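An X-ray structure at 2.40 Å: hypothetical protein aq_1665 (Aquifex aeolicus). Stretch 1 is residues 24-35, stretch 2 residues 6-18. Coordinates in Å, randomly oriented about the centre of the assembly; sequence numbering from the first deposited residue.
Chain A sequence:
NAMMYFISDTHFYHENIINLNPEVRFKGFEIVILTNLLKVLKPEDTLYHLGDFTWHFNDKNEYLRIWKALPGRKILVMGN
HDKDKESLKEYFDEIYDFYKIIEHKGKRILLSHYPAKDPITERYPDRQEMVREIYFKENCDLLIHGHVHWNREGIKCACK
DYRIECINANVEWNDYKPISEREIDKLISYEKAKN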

# COMPACT_ATOMS: atom_id res chain seq x y z
N VAL A 24 -12.46 10.46 6.62
CA VAL A 24 -12.36 9.01 6.54
C VAL A 24 -11.87 8.26 7.76
O VAL A 24 -12.38 7.19 8.08
CB VAL A 24 -11.47 8.61 5.37
CG1 VAL A 24 -12.21 8.78 4.08
CG2 VAL A 24 -10.21 9.46 5.37
N ARG A 25 -10.85 8.80 8.43
CA ARG A 25 -10.30 8.15 9.61
C ARG A 25 -11.19 8.32 10.84
O ARG A 25 -11.77 9.38 11.07
CB ARG A 25 -8.89 8.69 9.90
CG ARG A 25 -7.89 8.44 8.77
CD ARG A 25 -7.37 7.01 8.73
NE ARG A 25 -6.44 6.81 7.62
CZ ARG A 25 -5.58 5.80 7.52
NH1 ARG A 25 -5.50 4.86 8.45
NH2 ARG A 25 -4.78 5.72 6.46
N PHE A 26 -11.26 7.26 11.64
CA PHE A 26 -12.09 7.21 12.83
C PHE A 26 -11.40 6.36 13.86
O PHE A 26 -10.59 5.50 13.52
CB PHE A 26 -13.40 6.55 12.45
CG PHE A 26 -13.20 5.21 11.81
CD1 PHE A 26 -12.98 4.07 12.59
CD2 PHE A 26 -13.16 5.08 10.42
CE1 PHE A 26 -12.73 2.83 11.99
CE2 PHE A 26 -12.91 3.84 9.81
CZ PHE A 26 -12.70 2.71 10.60
N LYS A 27 -11.74 6.56 15.13
CA LYS A 27 -11.14 5.77 16.20
C LYS A 27 -11.38 4.27 16.00
O LYS A 27 -12.49 3.84 15.67
CB LYS A 27 -11.69 6.22 17.55
CG LYS A 27 -11.02 5.52 18.73
CD LYS A 27 -11.40 6.15 20.06
CE LYS A 27 -10.59 5.53 21.20
NZ LYS A 27 -9.11 5.48 20.90
N GLY A 28 -10.34 3.47 16.19
CA GLY A 28 -10.48 2.03 16.01
C GLY A 28 -10.34 1.58 14.56
O GLY A 28 -10.90 0.55 14.18
N PHE A 29 -9.59 2.32 13.75
CA PHE A 29 -9.41 1.94 12.35
C PHE A 29 -8.39 0.82 12.21
O PHE A 29 -8.40 0.10 11.22
CB PHE A 29 -9.01 3.15 11.50
CG PHE A 29 -7.70 3.76 11.90
CD1 PHE A 29 -6.50 3.22 11.46
CD2 PHE A 29 -7.68 4.88 12.72
CE1 PHE A 29 -5.27 3.77 11.85
CE2 PHE A 29 -6.47 5.45 13.12
CZ PHE A 29 -5.25 4.89 12.68
N GLU A 30 -7.50 0.68 13.19
CA GLU A 30 -6.51 -0.38 13.12
C GLU A 30 -7.24 -1.72 13.18
O GLU A 30 -6.96 -2.62 12.39
CB GLU A 30 -5.51 -0.29 14.29
CG GLU A 30 -4.57 0.91 14.21
CD GLU A 30 -5.06 2.12 14.99
OE1 GLU A 30 -6.30 2.32 15.10
OE2 GLU A 30 -4.20 2.88 15.48
N ILE A 31 -8.18 -1.83 14.11
CA ILE A 31 -8.96 -3.05 14.27
C ILE A 31 -9.74 -3.37 13.00
O ILE A 31 -9.86 -4.53 12.62
CB ILE A 31 -9.95 -2.94 15.46
CG1 ILE A 31 -9.54 -3.88 16.60
CG2 ILE A 31 -11.36 -3.35 15.02
CD1 ILE A 31 -8.15 -3.66 17.10
N VAL A 32 -10.28 -2.35 12.36
CA VAL A 32 -11.04 -2.57 11.14
C VAL A 32 -10.17 -3.09 10.02
O VAL A 32 -10.55 -4.01 9.31
CB VAL A 32 -11.73 -1.28 10.68
CG1 VAL A 32 -12.30 -1.46 9.28
CG2 VAL A 32 -12.82 -0.91 11.68
N ILE A 33 -8.99 -2.50 9.87
CA ILE A 33 -8.05 -2.92 8.83
C ILE A 33 -7.61 -4.36 9.07
O ILE A 33 -7.67 -5.20 8.17
CB ILE A 33 -6.78 -2.03 8.81
CG1 ILE A 33 -7.10 -0.66 8.21
CG2 ILE A 33 -5.67 -2.74 8.04
CD1 ILE A 33 -5.98 0.36 8.37
N LEU A 34 -7.15 -4.64 10.29
CA LEU A 34 -6.70 -5.97 10.67
C LEU A 34 -7.80 -7.01 10.51
O LEU A 34 -7.54 -8.17 10.19
CB LEU A 34 -6.21 -5.96 12.12
CG LEU A 34 -4.96 -5.11 12.36
CD1 LEU A 34 -4.64 -5.06 13.85
CD2 LEU A 34 -3.79 -5.70 11.57
N THR A 35 -9.04 -6.59 10.72
CA THR A 35 -10.18 -7.47 10.60
C THR A 35 -10.35 -7.86 9.14
O THR A 35 -10.44 -9.05 8.82
CB THR A 35 -11.45 -6.79 11.10
OG1 THR A 35 -11.40 -6.70 12.53
CG2 THR A 35 -12.68 -7.59 10.70
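Stretch 2 6-18: FISDTHFYHENII

Stretch 2 is a looping segment that wraps along one side of stretch 1, held by three hydrogen bonds that involve its backbone and by apolar packing against the first turns of a helix. The two stretches together bury 685 Å².

Stretch 2 starts as the end of a strand at Phe 6 and Ile 7. It then runs through a loop with a type II turn from His 11 to His 14 and a type I turn from His 14 to Ile 17. Ile 17 and Ile 18 are helical, and that helix continues later in the chain. Stretch 1 is extended or irregular until Gly 28, which takes the N-cap position, and is helical from Phe 29 onward. The register is antiparallel in sense: Ile 18 lies near Arg 25, with CA atoms 4.6 Å apart, and Phe 12 lies near Glu 30, with CA atoms 5.9 Å apart.

Arg 25 makes the polar anchor at one end. Its side chain reaches back to the loop, where NH2 donates to Asp 9 O at 2.7 Å and NH1 donates to Thr 10 O at 3.2 Å. Both acceptors lie near the guanidinium plane, as suits its N-H groups. Ile 17 CD1 covers one face of the group and lies 3.7 Å from Arg 25 NE.

Ile 18 extends its side chain along the loop before the helix. Its CD1 is 3.4 Å from Lys 27 CA and 3.7 Å from Phe 26 C.

Phe 29 points toward stretch 2 and fits inside the bend of the loop. Its CE1 is 3.6 Å from His 11 O and its CZ is 4.0 Å from His 14 O, both at the ring edge. On the CE2 side, Ile 17 CG2 and Ile 18 CG1 are each 4.0 Å from Phe 29 CE2.

Glu 30 holds the type II turn. Its OE2 accepts a hydrogen bond from Tyr 13 N at 2.9 Å. Its CG sits at the edge of the Phe 12 ring, 3.5 Å from Phe 12 CD1.

The Phe 12 CA-to-CB bond points away from stretch 1, but its ring comes back to the helix. Phe 12 CZ is 3.7 Å from Leu 34 CD2 and 4.0 Å from Ile 33 CG2. Ile 33 CG2 also packs against Ile 7 CD1 at 4.0 Å, which joins the strand end to the same apolar cluster.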

# COMPACT_ATOMS: atom_id res chain seq x y z
N PHE A 6 -3.10 -6.21 -1.95
CA PHE A 6 -2.36 -4.97 -1.85
C PHE A 6 -3.09 -3.99 -0.98
O PHE A 6 -4.30 -3.81 -1.11
CB PHE A 6 -2.13 -4.37 -3.23
CG PHE A 6 -1.68 -5.36 -4.24
CD1 PHE A 6 -2.59 -6.25 -4.81
CD2 PHE A 6 -0.33 -5.48 -4.55
CE1 PHE A 6 -2.17 -7.25 -5.67
CE2 PHE A 6 0.10 -6.48 -5.42
CZ PHE A 6 -0.81 -7.36 -5.98
N ILE A 7 -2.34 -3.35 -0.10
CA ILE A 7 -2.88 -2.40 0.85
C ILE A 7 -1.75 -1.45 1.19
O ILE A 7 -0.58 -1.80 1.04
CB ILE A 7 -3.30 -3.15 2.12
CG1 ILE A 7 -4.14 -2.25 3.04
CG2 ILE A 7 -2.05 -3.71 2.82
CD1 ILE A 7 -4.88 -3.04 4.13
N SER A 8 -2.09 -0.24 1.63
CA SER A 8 -1.04 0.70 1.99
C SER A 8 -1.57 1.86 2.81
O SER A 8 -2.77 2.07 2.90
CB SER A 8 -0.36 1.24 0.73
OG SER A 8 -1.26 2.03 0.00
N ASP A 9 -0.64 2.60 3.41
CA ASP A 9 -0.98 3.75 4.23
C ASP A 9 -1.88 3.38 5.39
O ASP A 9 -2.87 4.06 5.66
CB ASP A 9 -1.65 4.83 3.39
CG ASP A 9 -0.84 5.18 2.18
OD1 ASP A 9 -1.00 4.53 1.13
OD2 ASP A 9 -0.00 6.09 2.27
N THR A 10 -1.52 2.30 6.08
CA THR A 10 -2.30 1.83 7.21
C THR A 10 -2.17 2.76 8.41
O THR A 10 -3.11 2.90 9.21
CB THR A 10 -1.88 0.41 7.58
OG1 THR A 10 -0.45 0.32 7.58
CG2 THR A 10 -2.42 -0.58 6.57
N HIS A 11 -1.02 3.41 8.53
CA HIS A 11 -0.77 4.35 9.62
C HIS A 11 -1.16 3.80 10.98
O HIS A 11 -1.78 4.50 11.79
CB HIS A 11 -1.53 5.66 9.38
CG HIS A 11 -0.86 6.60 8.43
ND1 HIS A 11 -0.93 6.46 7.06
CD2 HIS A 11 -0.10 7.70 8.65
CE1 HIS A 11 -0.24 7.43 6.48
NE2 HIS A 11 0.27 8.19 7.42
N PHE A 12 -0.81 2.54 11.25
CA PHE A 12 -1.13 1.94 12.53
C PHE A 12 -0.58 2.83 13.63
O PHE A 12 0.57 3.26 13.57
CB PHE A 12 -0.51 0.55 12.66
CG PHE A 12 -1.17 -0.49 11.81
CD1 PHE A 12 -2.53 -0.76 11.94
CD2 PHE A 12 -0.42 -1.24 10.90
CE1 PHE A 12 -3.13 -1.77 11.20
CE2 PHE A 12 -1.02 -2.25 10.15
CZ PHE A 12 -2.37 -2.52 10.29
N TYR A 13 -1.41 3.12 14.62
CA TYR A 13 -1.02 3.94 15.76
C TYR A 13 -0.90 5.42 15.47
O TYR A 13 -0.50 6.18 16.35
CB TYR A 13 0.28 3.42 16.37
CG TYR A 13 0.12 2.12 17.12
CD1 TYR A 13 0.71 0.94 16.67
CD2 TYR A 13 -0.62 2.07 18.30
CE1 TYR A 13 0.57 -0.25 17.37
CE2 TYR A 13 -0.77 0.89 19.01
CZ TYR A 13 -0.18 -0.26 18.54
OH TYR A 13 -0.36 -1.43 19.24
N HIS A 14 -1.22 5.84 14.26
CA HIS A 14 -1.17 7.27 13.96
C HIS A 14 -2.51 7.88 14.36
O HIS A 14 -3.32 8.29 13.52
CB HIS A 14 -0.89 7.55 12.49
CG HIS A 14 -0.59 9.00 12.21
ND1 HIS A 14 -0.48 9.51 10.94
CD2 HIS A 14 -0.39 10.04 13.06
CE1 HIS A 14 -0.22 10.81 11.02
NE2 HIS A 14 -0.17 11.15 12.29
N GLU A 15 -2.72 7.91 15.67
CA GLU A 15 -3.92 8.41 16.32
C GLU A 15 -4.39 9.76 15.79
O GLU A 15 -5.59 9.99 15.66
CB GLU A 15 -3.62 8.51 17.81
CG GLU A 15 -4.75 8.84 18.75
CD GLU A 15 -4.24 8.87 20.19
OE1 GLU A 15 -3.49 9.82 20.55
OE2 GLU A 15 -4.55 7.93 20.97
N ASN A 16 -3.44 10.63 15.47
CA ASN A 16 -3.73 11.97 14.99
C ASN A 16 -4.35 12.06 13.61
O ASN A 16 -4.96 13.06 13.26
CB ASN A 16 -2.45 12.80 15.03
CG ASN A 16 -2.71 14.27 15.28
OD1 ASN A 16 -3.61 14.63 16.05
ND2 ASN A 16 -1.94 15.14 14.63
N ILE A 17 -4.19 11.00 12.82
CA ILE A 17 -4.74 11.00 11.47
C ILE A 17 -6.26 11.02 11.51
O ILE A 17 -6.91 11.29 10.50
CB ILE A 17 -4.23 9.77 10.67
CG1 ILE A 17 -4.40 10.04 9.17
CG2 ILE A 17 -4.99 8.52 11.08
CD1 ILE A 17 -3.65 9.09 8.29
N ILE A 18 -6.83 10.74 12.68
CA ILE A 18 -8.27 10.74 12.87
C ILE A 18 -8.67 12.20 12.79
O ILE A 18 -9.75 12.53 12.29
CB ILE A 18 -8.68 10.18 14.27
CG1 ILE A 18 -8.52 8.65 14.28
CG2 ILE A 18 -10.11 10.56 14.59
CD1 ILE A 18 -8.66 7.99 15.65